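Local coordinates for protein glycerol kinase, putative (Plasmodium falciparum, PDB 2W40) that probably phosphorylates glycerol at the expense of ATP to give sn-glycerol 3-phosphate, at residues K129-A140 with S188-N196; V282-I293 with K304-G312. One frame throughout, in Å; residues are numbered along the deposited sequence.

Interaction 1 of 2, residues K129-A140 with S188-N196. With EDO (1,2-ethanediol), chain B; EDO (1,2-ethanediol), chain D.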
loop_
_atom_site.group_PDB
_atom_site.type_symbol
_atom_site.label_atom_id
_atom_site.label_comp_id
_atom_site.label_asym_id
_atom_site.label_seq_id
_atom_site.Cartn_x
_atom_site.Cartn_y
_atom_site.Cartn_z
ATOM N N LYS C 129 -8.690 -5.421 -38.753
ATOM C CA LYS C 129 -9.597 -6.557 -38.824
ATOM C C LYS C 129 -10.645 -6.548 -37.706
ATOM O O LYS C 129 -11.784 -6.841 -37.959
ATOM C CB LYS C 129 -8.769 -7.809 -38.883
ATOM C CG LYS C 129 -9.564 -9.121 -38.883
ATOM C CD LYS C 129 -10.525 -9.326 -40.046
ATOM C CE LYS C 129 -9.873 -9.497 -41.531
ATOM N NZ LYS C 129 -8.938 -10.692 -41.552
ATOM N N THR C 130 -10.156 -6.358 -36.467
ATOM C CA THR C 130 -10.924 -6.649 -35.251
ATOM C C THR C 130 -11.345 -5.449 -34.457
ATOM O O THR C 130 -12.148 -5.562 -33.561
ATOM C CB THR C 130 -10.174 -7.644 -34.288
ATOM O OG1 THR C 130 -9.052 -6.915 -33.736
ATOM C CG2 THR C 130 -9.811 -8.969 -34.971
ATOM N N GLY C 131 -10.702 -4.309 -34.651
ATOM C CA GLY C 131 -10.884 -3.162 -33.775
ATOM C C GLY C 131 -9.970 -2.896 -32.591
ATOM O O GLY C 131 -9.970 -1.828 -31.993
ATOM N N THR C 132 -9.034 -3.823 -32.401
ATOM C CA THR C 132 -8.091 -3.776 -31.306
ATOM C C THR C 132 -6.729 -4.371 -31.727
ATOM O O THR C 132 -6.689 -5.159 -32.646
ATOM C CB THR C 132 -8.629 -4.621 -30.044
ATOM O OG1 THR C 132 -7.830 -4.334 -28.884
ATOM C CG2 THR C 132 -8.772 -6.144 -30.412
ATOM N N TYR C 133 -5.712 -3.929 -30.990
ATOM C CA TYR C 133 -4.412 -4.667 -30.994
ATOM C C TYR C 133 -4.527 -5.887 -30.076
ATOM O O TYR C 133 -5.496 -6.011 -29.332
ATOM C CB TYR C 133 -3.333 -3.760 -30.495
ATOM C CG TYR C 133 -3.066 -2.480 -31.255
ATOM C CD1 TYR C 133 -3.094 -2.443 -32.587
ATOM C CD2 TYR C 133 -2.857 -1.319 -30.600
ATOM C CE1 TYR C 133 -2.731 -1.333 -33.312
ATOM C CE2 TYR C 133 -2.626 -0.147 -31.308
ATOM C CZ TYR C 133 -2.538 -0.194 -32.704
ATOM O OH TYR C 133 -2.273 0.982 -33.452
ATOM N N PHE C 134 -3.596 -6.844 -30.198
ATOM C CA PHE C 134 -3.495 -7.929 -29.219
ATOM C C PHE C 134 -3.399 -7.303 -27.841
ATOM O O PHE C 134 -2.653 -6.337 -27.607
ATOM C CB PHE C 134 -2.205 -8.767 -29.460
ATOM C CG PHE C 134 -2.198 -9.608 -30.739
ATOM C CD1 PHE C 134 -3.371 -10.004 -31.411
ATOM C CD2 PHE C 134 -1.003 -10.018 -31.300
ATOM C CE1 PHE C 134 -3.341 -10.802 -32.598
ATOM C CE2 PHE C 134 -1.024 -10.784 -32.498
ATOM C CZ PHE C 134 -2.140 -11.231 -33.065
ATOM N N ASN C 135 -4.068 -7.965 -26.889
ATOM C CA ASN C 135 -4.036 -7.573 -25.508
ATOM C C ASN C 135 -4.383 -8.754 -24.606
ATOM O O ASN C 135 -4.722 -9.810 -25.106
ATOM C CB ASN C 135 -4.941 -6.341 -25.298
ATOM C CG ASN C 135 -6.384 -6.619 -25.653
ATOM O OD1 ASN C 135 -6.928 -7.723 -25.267
ATOM N ND2 ASN C 135 -7.052 -5.628 -26.304
ATOM N N THR C 136 -4.296 -8.542 -23.308
ATOM C CA THR C 136 -4.596 -9.588 -22.336
ATOM C C THR C 136 -6.067 -9.673 -21.982
ATOM O O THR C 136 -6.466 -10.548 -21.163
ATOM C CB THR C 136 -3.810 -9.441 -21.022
ATOM O OG1 THR C 136 -4.208 -8.207 -20.460
ATOM C CG2 THR C 136 -2.273 -9.398 -21.274
ATOM N N TYR C 137 -6.837 -8.757 -22.570
ATOM C CA TYR C 137 -8.206 -8.346 -22.121
ATOM C C TYR C 137 -9.290 -9.164 -22.896
ATOM O O TYR C 137 -10.232 -9.724 -22.270
ATOM C CB TYR C 137 -8.305 -6.847 -22.421
ATOM C CG TYR C 137 -9.641 -6.173 -22.193
ATOM C CD1 TYR C 137 -10.527 -6.593 -21.178
ATOM C CD2 TYR C 137 -9.933 -5.061 -22.891
ATOM C CE1 TYR C 137 -11.767 -5.866 -20.975
ATOM C CE2 TYR C 137 -11.135 -4.402 -22.724
ATOM C CZ TYR C 137 -12.018 -4.771 -21.733
ATOM O OH TYR C 137 -13.198 -4.040 -21.595
ATOM N N PHE C 138 -9.187 -9.172 -24.245
ATOM C CA PHE C 138 -10.108 -9.920 -25.128
ATOM C C PHE C 138 -10.045 -11.415 -24.971
ATOM O O PHE C 138 -9.169 -11.895 -24.334
ATOM C CB PHE C 138 -9.993 -9.429 -26.528
ATOM C CG PHE C 138 -10.722 -8.117 -26.800
ATOM C CD1 PHE C 138 -11.021 -7.210 -25.790
ATOM C CD2 PHE C 138 -11.193 -7.864 -28.081
ATOM C CE1 PHE C 138 -11.741 -6.024 -26.085
ATOM C CE2 PHE C 138 -11.888 -6.680 -28.391
ATOM C CZ PHE C 138 -12.101 -5.748 -27.380
ATOM N N SER C 139 -11.022 -12.142 -25.504
ATOM C CA SER C 139 -11.134 -13.582 -25.194
ATOM C C SER C 139 -9.997 -14.410 -25.828
ATOM O O SER C 139 -9.617 -15.456 -25.253
ATOM C CB SER C 139 -12.455 -14.152 -25.711
ATOM O OG SER C 139 -13.542 -13.438 -25.193
ATOM N N ALA C 140 -9.541 -13.966 -27.007
ATOM C CA ALA C 140 -8.759 -14.871 -27.913
ATOM C C ALA C 140 -7.509 -15.455 -27.217
ATOM O O ALA C 140 -7.253 -16.657 -27.334
ATOM C CB ALA C 140 -8.308 -14.161 -29.165
ATOM N N SER C 188 -17.675 -8.965 -30.787
ATOM C CA SER C 188 -16.658 -7.944 -31.096
ATOM C C SER C 188 -15.538 -7.844 -30.002
ATOM O O SER C 188 -14.551 -7.137 -30.194
ATOM C CB SER C 188 -17.330 -6.599 -31.305
ATOM O OG SER C 188 -17.620 -5.953 -30.078
ATOM N N ARG C 189 -15.778 -8.598 -28.879
ATOM C CA ARG C 189 -14.925 -8.564 -27.709
ATOM C C ARG C 189 -13.990 -9.777 -27.625
ATOM O O ARG C 189 -13.329 -10.050 -26.616
ATOM C CB ARG C 189 -15.734 -8.462 -26.450
ATOM C CG ARG C 189 -16.753 -7.356 -26.501
ATOM C CD ARG C 189 -16.185 -5.998 -26.840
ATOM N NE ARG C 189 -15.290 -5.492 -25.780
ATOM C CZ ARG C 189 -14.935 -4.233 -25.564
ATOM N NH1 ARG C 189 -15.278 -3.251 -26.410
ATOM N NH2 ARG C 189 -14.228 -3.918 -24.490
ATOM N N THR C 190 -14.016 -10.539 -28.697
ATOM C CA THR C 190 -13.326 -11.856 -28.696
ATOM C C THR C 190 -11.923 -11.849 -29.374
ATOM O O THR C 190 -11.109 -12.790 -29.092
ATOM C CB THR C 190 -14.215 -12.918 -29.441
ATOM O OG1 THR C 190 -14.317 -12.552 -30.817
ATOM C CG2 THR C 190 -15.572 -13.226 -28.764
ATOM N N LEU C 191 -11.682 -10.868 -30.264
ATOM C CA LEU C 191 -10.476 -10.776 -31.106
ATOM C C LEU C 191 -10.575 -11.768 -32.297
ATOM O O LEU C 191 -9.595 -12.017 -32.980
ATOM C CB LEU C 191 -9.189 -10.938 -30.327
ATOM C CG LEU C 191 -8.280 -9.737 -30.172
ATOM C CD1 LEU C 191 -7.145 -9.907 -29.089
ATOM C CD2 LEU C 191 -7.747 -9.438 -31.474
ATOM N N LEU C 192 -11.788 -12.389 -32.463
ATOM C CA LEU C 192 -12.065 -13.370 -33.517
ATOM C C LEU C 192 -13.026 -12.890 -34.619
ATOM O O LEU C 192 -13.188 -13.612 -35.620
ATOM C CB LEU C 192 -12.570 -14.691 -32.980
ATOM C CG LEU C 192 -11.737 -15.291 -31.891
ATOM C CD1 LEU C 192 -12.532 -16.495 -31.363
ATOM C CD2 LEU C 192 -10.335 -15.641 -32.416
ATOM N N MET C 193 -13.722 -11.748 -34.398
ATOM C CA MET C 193 -14.713 -11.309 -35.345
ATOM C C MET C 193 -14.107 -10.207 -36.233
ATOM O O MET C 193 -13.420 -9.330 -35.713
ATOM C CB MET C 193 -15.893 -10.723 -34.603
ATOM C CG MET C 193 -17.097 -10.490 -35.504
ATOM S SD MET C 193 -18.444 -9.554 -34.726
ATOM C CE MET C 193 -17.809 -7.840 -34.865
ATOM N N ASP C 194 -14.486 -10.195 -37.503
ATOM C CA ASP C 194 -14.202 -9.129 -38.458
ATOM C C ASP C 194 -15.138 -7.954 -38.096
ATOM O O ASP C 194 -16.379 -8.105 -38.153
ATOM C CB ASP C 194 -14.438 -9.593 -39.859
ATOM C CG ASP C 194 -14.027 -8.499 -40.904
ATOM O OD1 ASP C 194 -14.374 -7.312 -40.752
ATOM O OD2 ASP C 194 -13.381 -8.882 -41.935
ATOM N N ILE C 195 -14.549 -6.867 -37.610
ATOM C CA ILE C 195 -15.348 -5.710 -37.114
ATOM C C ILE C 195 -16.237 -5.013 -38.161
ATOM O O ILE C 195 -17.203 -4.354 -37.813
ATOM C CB ILE C 195 -14.382 -4.681 -36.457
ATOM C CG1 ILE C 195 -15.091 -3.651 -35.548
ATOM C CG2 ILE C 195 -13.542 -3.901 -37.416
ATOM C CD1 ILE C 195 -15.884 -4.264 -34.445
ATOM N N ASN C 196 -15.837 -5.130 -39.446
ATOM C CA ASN C 196 -16.575 -4.578 -40.594
ATOM C C ASN C 196 -17.644 -5.543 -41.124
ATOM O O ASN C 196 -18.765 -5.134 -41.398
ATOM C CB ASN C 196 -15.635 -4.151 -41.705
ATOM C CG ASN C 196 -14.895 -2.937 -41.365
ATOM O OD1 ASN C 196 -15.493 -1.839 -41.339
ATOM N ND2 ASN C 196 -13.624 -3.077 -41.020
HETATM C C1 EDO B . -6.323 0.088 -30.340
HETATM O O1 EDO B . -6.130 1.522 -30.373
HETATM C C2 EDO B . -6.109 -0.483 -28.964
HETATM O O2 EDO B . -6.275 -1.837 -28.975
HETATM C C1 EDO D . -5.010 -11.146 -39.329
HETATM O O1 EDO D . -4.015 -10.951 -40.338
HETATM C C2 EDO D . -5.823 -9.887 -39.481
HETATM O O2 EDO D . -6.446 -9.851 -40.781
HETATM O O HOH W 1 -14.109 -7.532 -33.573
#
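Leu191 carries its side chain into the bend of 129-140. Its CD2 lies 3.6 Å from Thr132 CG2 and its CB 3.5 Å from Ala140 CB, while CD1 runs beside Phe138 CB and CD2 faces the edge of the Phe134 ring. Next to this centre, one face of the Phe138 ring takes Arg189 CA, 3.9 Å from the centroid, a CH-pi contact. Turns at chi2 (-54°) and chi3 (-66°) fold the Arg189 chain back to that ring, where NE sits 3.6 Å from Phe138 CZ; the planes are 40° apart, so the groups are tilted rather than stacked. Arg189 NE forms a salt bridge with Glu86 and NH1 one with Glu308, while NH2 gives a weak, bent bond to Tyr137 OH (3.1 Å), which hydrogen-bonds a bound glycerol. Asn135 OD1 accepts from Tyr137 N, an Asx turn, and from Phe138 N, an Asx motif. At the other end, Ile195 N bonds Lys129 O almost straight at 2.8 Å, and a water bridges Thr130 O and Met193 O. Ile126 of helix 123-130 touches Leu191, helix 111-118 packs on Phe134, and strand 290-295 brings Ile290 against Thr132 and Phe138.

Interaction 2 of 2, residues V282-I293 with K304-G312. With EDO (1,2-ethanediol), chain B.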
loop_
_atom_site.group_PDB
_atom_site.type_symbol
_atom_site.label_atom_id
_atom_site.label_comp_id
_atom_site.label_asym_id
_atom_site.label_seq_id
_atom_site.Cartn_x
_atom_site.Cartn_y
_atom_site.Cartn_z
ATOM N N VAL C 282 -16.902 3.404 -38.853
ATOM C CA VAL C 282 -15.879 2.721 -38.074
ATOM C C VAL C 282 -14.731 3.701 -37.922
ATOM O O VAL C 282 -14.101 4.157 -38.926
ATOM C CB VAL C 282 -15.393 1.503 -38.810
ATOM C CG1 VAL C 282 -14.234 0.779 -38.054
ATOM C CG2 VAL C 282 -16.603 0.571 -39.105
ATOM N N VAL C 283 -14.423 4.018 -36.695
ATOM C CA VAL C 283 -13.308 4.882 -36.385
ATOM C C VAL C 283 -12.225 4.077 -35.709
ATOM O O VAL C 283 -12.482 3.463 -34.729
ATOM C CB VAL C 283 -13.734 6.073 -35.506
ATOM C CG1 VAL C 283 -12.566 6.949 -35.172
ATOM C CG2 VAL C 283 -14.883 6.863 -36.180
ATOM N N TYR C 284 -11.010 4.120 -36.263
ATOM C CA TYR C 284 -9.894 3.400 -35.706
ATOM C C TYR C 284 -9.034 4.428 -34.954
ATOM O O TYR C 284 -8.558 5.419 -35.527
ATOM C CB TYR C 284 -9.070 2.737 -36.758
ATOM C CG TYR C 284 -9.718 1.584 -37.476
ATOM C CD1 TYR C 284 -9.880 0.337 -36.861
ATOM C CD2 TYR C 284 -10.184 1.742 -38.791
ATOM C CE1 TYR C 284 -10.495 -0.709 -37.539
ATOM C CE2 TYR C 284 -10.747 0.679 -39.476
ATOM C CZ TYR C 284 -10.928 -0.566 -38.856
ATOM O OH TYR C 284 -11.509 -1.591 -39.643
ATOM N N SER C 285 -8.735 4.103 -33.698
ATOM C CA SER C 285 -7.998 4.983 -32.802
ATOM C C SER C 285 -6.522 4.980 -33.201
ATOM O O SER C 285 -5.996 3.987 -33.646
ATOM C CB SER C 285 -8.138 4.516 -31.346
ATOM O OG SER C 285 -7.528 5.370 -30.445
ATOM N N THR C 286 -5.902 6.118 -33.017
ATOM C CA THR C 286 -4.425 6.190 -32.943
ATOM C C THR C 286 -3.886 6.521 -31.535
ATOM O O THR C 286 -2.630 6.767 -31.364
ATOM C CB THR C 286 -3.858 7.224 -33.925
ATOM O OG1 THR C 286 -4.287 8.523 -33.551
ATOM C CG2 THR C 286 -4.278 6.907 -35.375
ATOM N N CYS C 287 -4.769 6.458 -30.535
ATOM C CA CYS C 287 -4.584 6.977 -29.194
ATOM C C CYS C 287 -5.024 5.930 -28.179
ATOM O O CYS C 287 -5.258 6.303 -27.069
ATOM C CB CYS C 287 -5.456 8.347 -28.949
ATOM S SG CYS C 287 -4.808 9.592 -29.964
ATOM N N GLY C 288 -5.016 4.642 -28.509
ATOM C CA GLY C 288 -5.277 3.669 -27.507
ATOM C C GLY C 288 -6.683 3.321 -27.143
ATOM O O GLY C 288 -6.902 2.670 -26.146
ATOM N N LEU C 289 -7.656 3.727 -27.939
ATOM C CA LEU C 289 -9.030 3.359 -27.717
ATOM C C LEU C 289 -9.378 2.166 -28.629
ATOM O O LEU C 289 -8.749 1.894 -29.654
ATOM C CB LEU C 289 -9.898 4.598 -28.011
ATOM C CG LEU C 289 -9.635 5.864 -27.131
ATOM C CD1 LEU C 289 -10.620 6.979 -27.375
ATOM C CD2 LEU C 289 -9.721 5.537 -25.582
ATOM N N ILE C 290 -10.353 1.398 -28.206
ATOM C CA ILE C 290 -10.783 0.198 -28.958
ATOM C C ILE C 290 -12.021 0.518 -29.814
ATOM O O ILE C 290 -12.942 1.175 -29.340
ATOM C CB ILE C 290 -11.147 -0.926 -27.952
ATOM C CG1 ILE C 290 -9.889 -1.492 -27.224
ATOM C CG2 ILE C 290 -11.980 -2.083 -28.655
ATOM C CD1 ILE C 290 -10.176 -2.544 -26.274
ATOM N N THR C 291 -12.009 0.083 -31.055
ATOM C CA THR C 291 -13.187 0.166 -31.957
ATOM C C THR C 291 -14.108 -1.009 -31.689
ATOM O O THR C 291 -13.620 -2.149 -31.750
ATOM C CB THR C 291 -12.740 0.094 -33.430
ATOM O OG1 THR C 291 -11.779 1.069 -33.623
ATOM C CG2 THR C 291 -13.901 0.257 -34.408
ATOM N N THR C 292 -15.348 -0.770 -31.316
ATOM C CA THR C 292 -16.271 -1.838 -30.993
ATOM C C THR C 292 -17.663 -1.562 -31.627
ATOM O O THR C 292 -17.879 -0.529 -32.260
ATOM C CB THR C 292 -16.339 -2.020 -29.447
ATOM O OG1 THR C 292 -16.990 -3.238 -29.152
ATOM C CG2 THR C 292 -17.118 -0.783 -28.795
ATOM N N ILE C 293 -18.502 -2.547 -31.564
ATOM C CA ILE C 293 -19.866 -2.424 -32.039
ATOM C C ILE C 293 -20.679 -1.788 -30.878
ATOM O O ILE C 293 -20.556 -2.278 -29.715
ATOM C CB ILE C 293 -20.539 -3.753 -32.371
ATOM C CG1 ILE C 293 -19.832 -4.528 -33.483
ATOM C CG2 ILE C 293 -22.025 -3.500 -32.662
ATOM C CD1 ILE C 293 -19.847 -3.878 -34.760
ATOM N N LYS C 304 -24.306 0.486 -35.444
ATOM C CA LYS C 304 -23.688 1.699 -34.931
ATOM C C LYS C 304 -22.428 1.226 -34.182
ATOM O O LYS C 304 -22.452 0.225 -33.489
ATOM C CB LYS C 304 -24.598 2.465 -33.992
ATOM C CG LYS C 304 -25.935 2.954 -34.660
ATOM C CD LYS C 304 -25.764 3.817 -35.906
ATOM C CE LYS C 304 -27.130 4.277 -36.540
ATOM N NZ LYS C 304 -27.563 5.557 -35.969
ATOM N N TYR C 305 -21.364 1.942 -34.457
ATOM C CA TYR C 305 -20.047 1.712 -33.889
ATOM C C TYR C 305 -19.757 2.633 -32.726
ATOM O O TYR C 305 -20.424 3.600 -32.501
ATOM C CB TYR C 305 -18.991 1.828 -34.995
ATOM C CG TYR C 305 -19.032 0.700 -35.929
ATOM C CD1 TYR C 305 -18.314 -0.465 -35.634
ATOM C CD2 TYR C 305 -19.760 0.750 -37.126
ATOM C CE1 TYR C 305 -18.325 -1.534 -36.529
ATOM C CE2 TYR C 305 -19.751 -0.295 -38.073
ATOM C CZ TYR C 305 -19.040 -1.453 -37.783
ATOM O OH TYR C 305 -19.058 -2.558 -38.588
ATOM N N ALA C 306 -18.663 2.349 -32.045
ATOM C CA ALA C 306 -18.245 3.097 -30.868
ATOM C C ALA C 306 -16.718 3.046 -30.763
ATOM O O ALA C 306 -16.040 2.176 -31.345
ATOM C CB ALA C 306 -18.871 2.632 -29.597
ATOM N N LEU C 307 -16.194 3.995 -30.032
ATOM C CA LEU C 307 -14.791 4.031 -29.496
ATOM C C LEU C 307 -14.930 3.821 -28.032
ATOM O O LEU C 307 -15.836 4.367 -27.412
ATOM C CB LEU C 307 -14.059 5.318 -29.841
ATOM C CG LEU C 307 -13.409 5.380 -31.158
ATOM C CD1 LEU C 307 -12.748 6.806 -31.419
ATOM C CD2 LEU C 307 -12.342 4.301 -31.426
ATOM N N GLU C 308 -14.084 3.000 -27.463
ATOM C CA GLU C 308 -14.198 2.661 -26.044
ATOM C C GLU C 308 -12.850 2.767 -25.338
ATOM O O GLU C 308 -11.801 2.307 -25.829
ATOM C CB GLU C 308 -14.668 1.206 -25.815
ATOM C CG GLU C 308 -14.622 0.728 -24.327
ATOM C CD GLU C 308 -15.225 -0.646 -24.037
ATOM O OE1 GLU C 308 -16.173 -1.057 -24.768
ATOM O OE2 GLU C 308 -14.751 -1.272 -23.076
ATOM N N GLY C 309 -12.926 3.354 -24.152
ATOM C CA GLY C 309 -11.859 3.441 -23.175
ATOM C C GLY C 309 -12.203 2.626 -21.985
ATOM O O GLY C 309 -13.212 2.843 -21.346
ATOM N N SER C 310 -11.361 1.615 -21.724
ATOM C CA SER C 310 -11.598 0.626 -20.667
ATOM C C SER C 310 -10.590 0.779 -19.535
ATOM O O SER C 310 -9.429 0.927 -19.792
ATOM C CB SER C 310 -11.471 -0.801 -21.259
ATOM O OG SER C 310 -12.096 -0.976 -22.555
ATOM N N ILE C 311 -11.073 0.736 -18.291
ATOM C CA ILE C 311 -10.262 0.831 -17.068
ATOM C C ILE C 311 -10.580 -0.412 -16.215
ATOM O O ILE C 311 -11.775 -0.652 -15.853
ATOM C CB ILE C 311 -10.571 2.088 -16.220
ATOM C CG1 ILE C 311 -10.189 3.352 -17.021
ATOM C CG2 ILE C 311 -9.915 2.038 -14.861
ATOM C CD1 ILE C 311 -10.605 4.643 -16.370
ATOM N N GLY C 312 -9.541 -1.148 -15.849
ATOM C CA GLY C 312 -9.798 -2.398 -15.201
ATOM C C GLY C 312 -9.974 -2.302 -13.692
ATOM O O GLY C 312 -10.751 -3.036 -13.098
HETATM C C1 EDO B . -6.323 0.088 -30.340
HETATM O O1 EDO B . -6.130 1.522 -30.373
HETATM C C2 EDO B . -6.109 -0.483 -28.964
HETATM O O2 EDO B . -6.275 -1.837 -28.975
HETATM O O HOH W 2 -15.917 3.417 -34.188
#
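Ile290 and Glu308 pair their backbones in both directions, Ile290 N to Glu308 O and Glu308 N to Ile290 O, each at 2.9 Å. Two residues along, Thr292 and Ala306 repeat the exchange, with Thr292 N to Ala306 O at 3.0 Å. These are the hydrogen-bonded pairs of an antiparallel hairpin, and Thr291 with Leu307 is the non-hydrogen-bonded pair between them. The short strand axes run at 147°, so the pairing is clearly twisted.

Apolar contacts flank the paired strands. Val282 CG2 stands over the centre of the Tyr305 ring, 3.5 Å from the centroid and 15° off the normal, a CH-pi contact. Ile293 CD1 reaches the same ring obliquely, 3.3 Å from Tyr305 CE1, and Thr292 O lies at the ring edge. Leu307 enters the curve of 282-293: its CD1 is 3.8 Å from Val283 CG1, crossing it at about a right angle, and its CD2 approaches Val283 O. Leu289 CD2 packs against the CA of Gly309.

Two hydroxyls hold the approach to strand 290-293. Thr291 OG1 donates to Val283 O at 2.7 Å, tying the incoming loop to the strand beside Leu307. Ser285 OG accepts from Cys287 N, closing an ST turn, and also from Leu289 N, and it bonds Asp402. On the partner strand, with CG anti to the backbone N (chi1 172°) and the chain extended, Glu308 carries its carboxylate along the face shared with Ile290, Thr292 and Ala306. There OE2 receives Ser310 OG at 2.7 Å on its anti side, and OE1 forms salt bridges with Arg85 and Arg189.

The division of labour is plain: backbone bonds set the register and apolar groups fill the flanks, while the buried acidic end of Glu308 is matched by two arginines, whose charges probably stabilise it there.

In the fold
From the N terminus, the chain first leaves helix 123-130, and interaction 1 closes a largely helical excursion of 47 residues when 188-196 returns to 129-140. Interaction 2 follows in series, neither nested nor crossed: ten intervening residues, the first two still strand, bring 304-312 back to 282-293, forming the hairpin at the edge of the seven-stranded sheet. The centres of the two contacts are about 11 Å apart. They meet directly, through the Arg189 to Glu308 salt bridge and the probable hydrogen bond between Ile195 O and Tyr305 OH, so the hairpin touches the loops of interaction 1 and ties N-terminal and C-terminal FGGY segments together; one ethanediol touches both contacts.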